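Local coordinates for ActII protein (Streptomyces coelicolor, PDB 3B6C), which belongs to the TetR family of regulators, binds the small molecule (S)-DNPA and probably represses transcription by binding DNA near its target genes, at the SDN site and the interface of chains B and A. Coordinates in Å, arbitrary orientation; residue numbers count along the deposited sequence, not the author numbering. Chains: chain A/B, ActII protein.

Contact 1: the SDN site. Residues chain A 62-63, 65, 67, 82, 86, 109-110, 112-113, 117, 139. With SDN ([(3S)-9-hydroxy-1-methyl-10-oxo-4,10-dihydro-3H-benzo[g]isochromen-3-yl]acetic acid), chain C.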
ATOM      1  N   LEU A  62      -5.069  17.250   7.097  1.00 70.28           N
ATOM      2  CA  LEU A  62      -4.802  17.457   5.688  1.00 67.77           C
ATOM      3  C   LEU A  62      -4.491  18.898   5.319  1.00 69.76           C
ATOM      4  O   LEU A  62      -3.911  19.168   4.263  1.00 68.02           O
ATOM      5  CB  LEU A  62      -5.967  16.944   4.871  1.00 64.95           C
ATOM      6  CG  LEU A  62      -6.010  15.415   4.716  1.00 64.36           C
ATOM      7  CD1 LEU A  62      -7.134  14.960   3.799  1.00 64.90           C
ATOM      8  CD2 LEU A  62      -4.696  14.944   4.140  1.00 62.11           C
ATOM      9  N   THR A  63      -4.846  19.826   6.195  1.00 72.49           N
ATOM     10  CA  THR A  63      -4.571  21.226   5.922  1.00 75.27           C
ATOM     11  C   THR A  63      -3.076  21.477   5.968  1.00 77.11           C
ATOM     12  O   THR A  63      -2.603  22.525   5.551  1.00 79.63           O
ATOM     13  CB  THR A  63      -5.256  22.151   6.932  1.00 77.69           C
ATOM     14  OG1 THR A  63      -4.671  21.985   8.234  1.00 80.27           O
ATOM     15  CG2 THR A  63      -6.717  21.838   6.990  1.00 75.06           C
ATOM     16  N   VAL A  65      -0.998  19.838   4.303  1.00 76.31           N
ATOM     17  CA  VAL A  65      -0.479  19.571   2.975  1.00 75.13           C
ATOM     18  C   VAL A  65      -0.695  20.763   2.061  1.00 76.68           C
ATOM     19  O   VAL A  65      -1.819  21.224   1.886  1.00 77.35           O
ATOM     20  CB  VAL A  65      -1.154  18.324   2.370  1.00 72.59           C
ATOM     21  CG1 VAL A  65      -0.447  17.914   1.111  1.00 70.20           C
ATOM     22  CG2 VAL A  65      -1.131  17.185   3.369  1.00 72.83           C
ATOM     23  N   VAL A  67      -0.636  22.384  -1.636  1.00 80.30           N
ATOM     24  CA  VAL A  67      -0.653  22.142  -3.074  1.00 78.64           C
ATOM     25  C   VAL A  67      -0.456  23.435  -3.854  1.00 82.16           C
ATOM     26  O   VAL A  67      -1.396  24.209  -4.034  1.00 85.01           O
ATOM     27  CB  VAL A  67      -1.970  21.479  -3.518  1.00 76.41           C
ATOM     28  CG1 VAL A  67      -1.801  20.823  -4.880  1.00 74.76           C
ATOM     29  CG2 VAL A  67      -2.429  20.464  -2.483  1.00 72.95           C
ATOM     30  N   MET A  82       4.334  18.929  -3.547  1.00 70.49           N
ATOM     31  CA  MET A  82       3.089  18.417  -2.992  1.00 68.80           C
ATOM     32  C   MET A  82       3.319  17.086  -2.263  1.00 67.65           C
ATOM     33  O   MET A  82       2.893  16.895  -1.123  1.00 65.32           O
ATOM     34  CB  MET A  82       2.093  18.213  -4.132  1.00 69.97           C
ATOM     35  CG  MET A  82       0.764  17.594  -3.748  1.00 72.34           C
ATOM     36  SD  MET A  82      -0.296  17.487  -5.216  1.00 77.89           S
ATOM     37  CE  MET A  82       0.763  16.486  -6.280  1.00 75.74           C
ATOM     38  N   LEU A  86       2.996  16.100   1.764  1.00 64.18           N
ATOM     39  CA  LEU A  86       2.141  15.045   2.299  1.00 63.27           C
ATOM     40  C   LEU A  86       2.941  14.158   3.246  1.00 63.78           C
ATOM     41  O   LEU A  86       2.457  13.743   4.299  1.00 64.58           O
ATOM     42  CB  LEU A  86       1.595  14.194   1.156  1.00 60.94           C
ATOM     43  CG  LEU A  86       0.185  13.607   1.294  1.00 62.14           C
ATOM     44  CD1 LEU A  86       0.166  12.297   0.536  1.00 58.26           C
ATOM     45  CD2 LEU A  86      -0.210  13.376   2.752  1.00 59.64           C
ATOM     46  N   ASN A 109     -11.667  19.043   3.754  1.00 78.90           N
ATOM     47  CA  ASN A 109     -10.247  19.280   3.540  1.00 76.59           C
ATOM     48  C   ASN A 109      -9.669  18.390   2.468  1.00 75.49           C
ATOM     49  O   ASN A 109      -8.860  18.845   1.657  1.00 75.42           O
ATOM     50  CB  ASN A 109      -9.479  19.139   4.852  1.00 76.26           C
ATOM     51  CG  ASN A 109      -9.549  20.393   5.705  1.00 76.12           C
ATOM     52  OD1 ASN A 109      -9.540  21.505   5.186  1.00 75.98           O
ATOM     53  ND2 ASN A 109      -9.584  20.218   7.018  1.00 75.77           N
ATOM     54  N   GLY A 110     -10.066  17.123   2.480  1.00 74.08           N
ATOM     55  CA  GLY A 110      -9.636  16.205   1.448  1.00 74.20           C
ATOM     56  C   GLY A 110     -10.292  16.533   0.108  1.00 74.93           C
ATOM     57  O   GLY A 110      -9.660  16.418  -0.953  1.00 72.57           O
ATOM     58  N   VAL A 112     -11.258  19.488  -1.137  1.00 73.42           N
ATOM     59  CA  VAL A 112     -10.669  20.666  -1.772  1.00 72.76           C
ATOM     60  C   VAL A 112      -9.210  20.419  -2.093  1.00 69.42           C
ATOM     61  O   VAL A 112      -8.650  21.041  -3.002  1.00 70.76           O
ATOM     62  CB  VAL A 112     -10.847  21.933  -0.905  1.00 75.44           C
ATOM     63  CG1 VAL A 112     -11.948  21.717   0.115  1.00 77.91           C
ATOM     64  CG2 VAL A 112      -9.545  22.293  -0.244  1.00 74.58           C
ATOM     65  N   GLY A 113      -8.587  19.546  -1.305  1.00 66.33           N
ATOM     66  CA  GLY A 113      -7.215  19.147  -1.573  1.00 62.64           C
ATOM     67  C   GLY A 113      -7.208  18.314  -2.864  1.00 61.04           C
ATOM     68  O   GLY A 113      -6.251  18.365  -3.635  1.00 59.73           O
ATOM     69  N   THR A 117      -5.325  19.165  -6.198  1.00 57.45           N
ATOM     70  CA  THR A 117      -4.423  18.157  -6.719  1.00 54.84           C
ATOM     71  C   THR A 117      -4.751  17.839  -8.174  1.00 56.05           C
ATOM     72  O   THR A 117      -3.851  17.715  -9.010  1.00 54.40           O
ATOM     73  CB  THR A 117      -4.502  16.859  -5.885  1.00 53.82           C
ATOM     74  OG1 THR A 117      -4.133  17.140  -4.527  1.00 55.16           O
ATOM     75  CG2 THR A 117      -3.553  15.814  -6.456  1.00 50.61           C
ATOM     76  N   SER A 139      -0.631   9.473  -4.089  1.00 55.33           N
ATOM     77  CA  SER A 139      -1.123   9.418  -2.718  1.00 58.74           C
ATOM     78  C   SER A 139      -0.790   8.049  -2.103  1.00 59.37           C
ATOM     79  O   SER A 139      -0.305   7.966  -0.981  1.00 59.68           O
ATOM     80  CB  SER A 139      -2.651   9.624  -2.702  1.00 61.36           C
ATOM     81  OG  SER A 139      -3.034  10.426  -1.596  1.00 66.48           O
TER
HETATM   82  O4  SDN C 303      -4.693  13.261  -0.682  1.00159.29           O
HETATM   83  C11 SDN C 303      -3.829  14.038  -1.113  1.00159.29           C
HETATM   84  C12 SDN C 303      -3.859  15.407  -0.749  1.00159.29           C
HETATM   85  C13 SDN C 303      -4.866  15.927   0.065  1.00159.29           C
HETATM   86  O5  SDN C 303      -5.743  15.150   0.483  1.00159.29           O
HETATM   87  C14 SDN C 303      -4.862  17.290   0.429  1.00159.29           C
HETATM   88  C15 SDN C 303      -5.893  17.904   1.291  1.00159.29           C
HETATM   89  O3  SDN C 303      -6.065  19.336   1.265  1.00159.29           O
HETATM   90  C16 SDN C 303      -6.831  17.137   2.082  1.00159.29           C
HETATM   91  C10 SDN C 303      -2.805  13.560  -1.938  1.00159.29           C
HETATM   92  C9  SDN C 303      -1.811  14.433  -2.429  1.00159.29           C
HETATM   93  C8  SDN C 303      -1.842  15.792  -2.077  1.00159.29           C
HETATM   94  C7  SDN C 303      -2.859  16.279  -1.255  1.00159.29           C
HETATM   95  C6  SDN C 303      -2.877  17.627  -0.886  1.00159.29           C
HETATM   96  C5  SDN C 303      -3.867  18.134  -0.043  1.00159.29           C
HETATM   97  C4  SDN C 303      -3.802  19.602   0.369  1.00159.29           C
HETATM   98  C3  SDN C 303      -4.857  20.016   1.393  1.00159.29           C
HETATM   99  C2  SDN C 303      -5.064  21.529   1.418  1.00159.29           C
HETATM  100  C1  SDN C 303      -6.233  21.935   2.318  1.00159.29           C
HETATM  101  O2  SDN C 303      -7.222  21.187   2.449  1.00159.29           O
HETATM  102  O1  SDN C 303      -6.174  23.038   2.877  1.00159.29           O
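SDN, the flat tricyclic (S)-DNPA, lies in the ligand pocket of the TetR-type regulatory domain, with 394 of its 449 Å² buried, although the ligand itself is poorly ordered. A:Leu62 and A:Val65 cover one face; A:Gly113 and A:Thr117 lie under the other.

Take A:Leu62 from CB outward. Its chi1 of -77° turns CG anti to the carbonyl carbon. CG packs on the methyl C16 of SDN, while CB and CD1 are modelled too close to it to be read as a real contact. A:Leu62 CD1 also reaches the ring ketone, 3.6 Å from SDN O5. CD2 of A:Leu62 sits over the face, 3.8 Å from SDN O5. An alanine here would probably lose the cover that CG and both methyls give the ligand's methyl and ketone end.

A:Val67 CG2 comes to the edge, 3.3 Å from SDN C4. Polar contacts are sparse. At the phenolic end A:Ser139 OG makes a weak hydrogen bond to the hydroxyl O4 of SDN, at 3.4 Å. At the other end the backbone O of A:Asn109 sits 2.9 Å from the ether O3 of SDN, two acceptors in conflict. The same A:Asn109 O is 3.0 Å from SDN O2 of the acetic acid arm, a hydrogen bond if that acid carries its proton there. Beneath the ring system, A:Thr117 OG1 donates to A:Gly113 O at 2.6 Å, meeting it 33° above the carbonyl plane.

Contact 2: the interface of chains B and A. Residues chain B 173, 177, 181-182, 185; chain A 111-112, 115.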
ATOM      1  N   TYR B 173     -22.379  12.516  -5.839  1.00 98.50           N
ATOM      2  CA  TYR B 173     -21.957  13.666  -5.041  1.00 96.14           C
ATOM      3  C   TYR B 173     -20.990  14.576  -5.792  1.00 93.31           C
ATOM      4  O   TYR B 173     -21.204  15.781  -5.875  1.00 93.57           O
ATOM      5  CB  TYR B 173     -21.299  13.191  -3.744  1.00 95.79           C
ATOM      6  CG  TYR B 173     -20.900  14.313  -2.807  1.00 94.90           C
ATOM      7  CD1 TYR B 173     -19.562  14.602  -2.563  1.00 93.09           C
ATOM      8  CD2 TYR B 173     -21.865  15.095  -2.172  1.00 97.74           C
ATOM      9  CE1 TYR B 173     -19.189  15.640  -1.710  1.00 93.46           C
ATOM     10  CE2 TYR B 173     -21.499  16.142  -1.320  1.00 97.93           C
ATOM     11  CZ  TYR B 173     -20.159  16.405  -1.097  1.00 95.47           C
ATOM     12  OH  TYR B 173     -19.771  17.439  -0.280  1.00 95.01           O
ATOM     13  N   LEU B 177     -21.712  18.595  -7.582  1.00 96.12           N
ATOM     14  CA  LEU B 177     -21.022  19.698  -6.925  1.00 93.43           C
ATOM     15  C   LEU B 177     -21.163  20.991  -7.722  1.00 95.66           C
ATOM     16  O   LEU B 177     -21.307  20.965  -8.944  1.00 96.70           O
ATOM     17  CB  LEU B 177     -19.542  19.362  -6.727  1.00 89.51           C
ATOM     18  CG  LEU B 177     -19.083  19.143  -5.285  1.00 88.87           C
ATOM     19  CD1 LEU B 177     -20.110  18.328  -4.512  1.00 90.40           C
ATOM     20  CD2 LEU B 177     -17.721  18.468  -5.249  1.00 86.60           C
ATOM     21  N   SER B 181     -17.231  25.886  -8.162  1.00 97.36           N
ATOM     22  CA  SER B 181     -16.361  25.691  -7.007  1.00 93.53           C
ATOM     23  C   SER B 181     -15.364  24.560  -7.255  1.00 88.73           C
ATOM     24  O   SER B 181     -14.165  24.720  -7.029  1.00 87.80           O
ATOM     25  CB  SER B 181     -17.201  25.356  -5.764  1.00 93.53           C
ATOM     26  OG  SER B 181     -18.199  26.334  -5.509  1.00 99.58           O
ATOM     27  N   PHE B 182     -15.868  23.422  -7.726  1.00 86.02           N
ATOM     28  CA  PHE B 182     -15.038  22.247  -7.996  1.00 81.18           C
ATOM     29  C   PHE B 182     -15.160  21.828  -9.449  1.00 81.17           C
ATOM     30  O   PHE B 182     -15.841  20.847  -9.778  1.00 80.31           O
ATOM     31  CB  PHE B 182     -15.459  21.084  -7.101  1.00 78.22           C
ATOM     32  CG  PHE B 182     -15.584  21.453  -5.668  1.00 78.34           C
ATOM     33  CD1 PHE B 182     -16.791  21.902  -5.161  1.00 80.78           C
ATOM     34  CD2 PHE B 182     -14.480  21.405  -4.829  1.00 78.75           C
ATOM     35  CE1 PHE B 182     -16.899  22.300  -3.835  1.00 81.83           C
ATOM     36  CE2 PHE B 182     -14.574  21.803  -3.497  1.00 79.56           C
ATOM     37  CZ  PHE B 182     -15.784  22.253  -3.001  1.00 80.80           C
ATOM     38  N   LEU B 185     -13.174  18.361  -9.918  1.00 67.52           N
ATOM     39  CA  LEU B 185     -13.838  17.208  -9.336  1.00 68.49           C
ATOM     40  C   LEU B 185     -15.118  16.884 -10.066  1.00 71.34           C
ATOM     41  O   LEU B 185     -15.589  15.750 -10.013  1.00 72.73           O
ATOM     42  CB  LEU B 185     -14.164  17.420  -7.861  1.00 67.21           C
ATOM     43  CG  LEU B 185     -13.007  17.628  -6.890  1.00 67.52           C
ATOM     44  CD1 LEU B 185     -13.573  17.591  -5.471  1.00 68.24           C
ATOM     45  CD2 LEU B 185     -11.940  16.560  -7.075  1.00 64.81           C
TER
ATOM     46  N   MET A 111     -11.546  16.987   0.152  1.00 77.06           N
ATOM     47  CA  MET A 111     -12.293  17.299  -1.065  1.00 77.87           C
ATOM     48  C   MET A 111     -11.689  18.449  -1.850  1.00 76.60           C
ATOM     49  O   MET A 111     -11.587  18.382  -3.078  1.00 78.06           O
ATOM     50  CB  MET A 111     -13.749  17.613  -0.725  1.00 82.51           C
ATOM     51  CG  MET A 111     -14.756  16.945  -1.640  1.00 86.75           C
ATOM     52  SD  MET A 111     -16.410  17.682  -1.500  1.00 98.12           S
ATOM     53  CE  MET A 111     -16.223  19.112  -2.558  1.00 96.54           C
ATOM     54  N   VAL A 112     -11.258  19.488  -1.137  1.00 73.42           N
ATOM     55  CA  VAL A 112     -10.669  20.666  -1.772  1.00 72.76           C
ATOM     56  C   VAL A 112      -9.210  20.419  -2.093  1.00 69.42           C
ATOM     57  O   VAL A 112      -8.650  21.041  -3.002  1.00 70.76           O
ATOM     58  CB  VAL A 112     -10.847  21.933  -0.905  1.00 75.44           C
ATOM     59  CG1 VAL A 112     -11.948  21.717   0.115  1.00 77.91           C
ATOM     60  CG2 VAL A 112      -9.545  22.293  -0.244  1.00 74.58           C
ATOM     61  N   GLU A 115      -9.411  18.621  -5.448  1.00 63.45           N
ATOM     62  CA  GLU A 115      -9.643  19.633  -6.480  1.00 64.21           C
ATOM     63  C   GLU A 115      -8.332  20.302  -6.831  1.00 62.71           C
ATOM     64  O   GLU A 115      -7.979  20.410  -8.001  1.00 62.58           O
ATOM     65  CB  GLU A 115     -10.621  20.693  -5.958  1.00 69.20           C
ATOM     66  CG  GLU A 115     -10.897  21.848  -6.901  1.00 72.59           C
ATOM     67  CD  GLU A 115     -11.589  21.412  -8.178  1.00 77.33           C
ATOM     68  OE1 GLU A 115     -12.480  20.534  -8.103  1.00 77.00           O
ATOM     69  OE2 GLU A 115     -11.251  21.956  -9.259  1.00 79.12           O
TER
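A:Met111, on helix 108-123, is the centre of this patch of the two-fold dimer interface, in line with the dimers that TetR regulators form. It buries 91 Å² among B:Tyr173, B:Leu177, B:Phe182 and B:Leu185. Nearly extended at chi2, the chain bends at chi3 (81°), so the sulfur and the terminal methyl meet different partners. A:Met111 SD lies beside the phenol of B:Tyr173, 3.5 Å from B:Tyr173 CE1 and about as near the hydroxyl OH. A:Met111 CE swings over one face of B:Phe182, a CH-pi contact 3.3 Å from the B:Phe182 ring centroid and shifted toward the rim, the two side chains crossing at about a right angle. B:Leu177 comes tip to tip with the same methyl through CD2, modelled too close to be real, while its CD1 covers a face of the B:Tyr173 ring from within chain B.

B:Phe182 has CG anti to the carbonyl carbon, and its edge faces A:Glu115. There A:Glu115 OE1 lies in the ring plane, 3.9 Å from B:Phe182 CD2, with ring and carboxylate turned 62° apart.

A:Glu115 starts extended, CG anti to the backbone N, then bends at chi2, which brings its carboxylate to the start of B helix 183-187. The N-terminal end of that helix would probably favour a negative charge on the glutamate. B:Leu185 N donates to A:Glu115 OE1 at 2.9 Å, fairly straight at 158° and from above the carboxylate plane. The side chain of B:Leu185 crosses obliquely, its CD1 3.2 Å from the backbone O of A:Met111.

Contact 1 and contact 2 lie on different sides of one helix, A 108-123; the centres of their C-alpha atoms are about 13 Å apart. A:Asn109, A:Gly110, A:Gly113 and A:Thr117 turn toward the ligand, A:Met111 and A:Glu115 turn toward chain B, and A:Val112 belongs to both. The helix is therefore a common wall between ligand pocket and dimer interface. A shift of it on ligand binding could pass to the partner subunit, and perhaps on to the spacing of the DNA-binding domains, although this one structure does not show such a movement. By the two-fold symmetry the same pairing recurs in chain B.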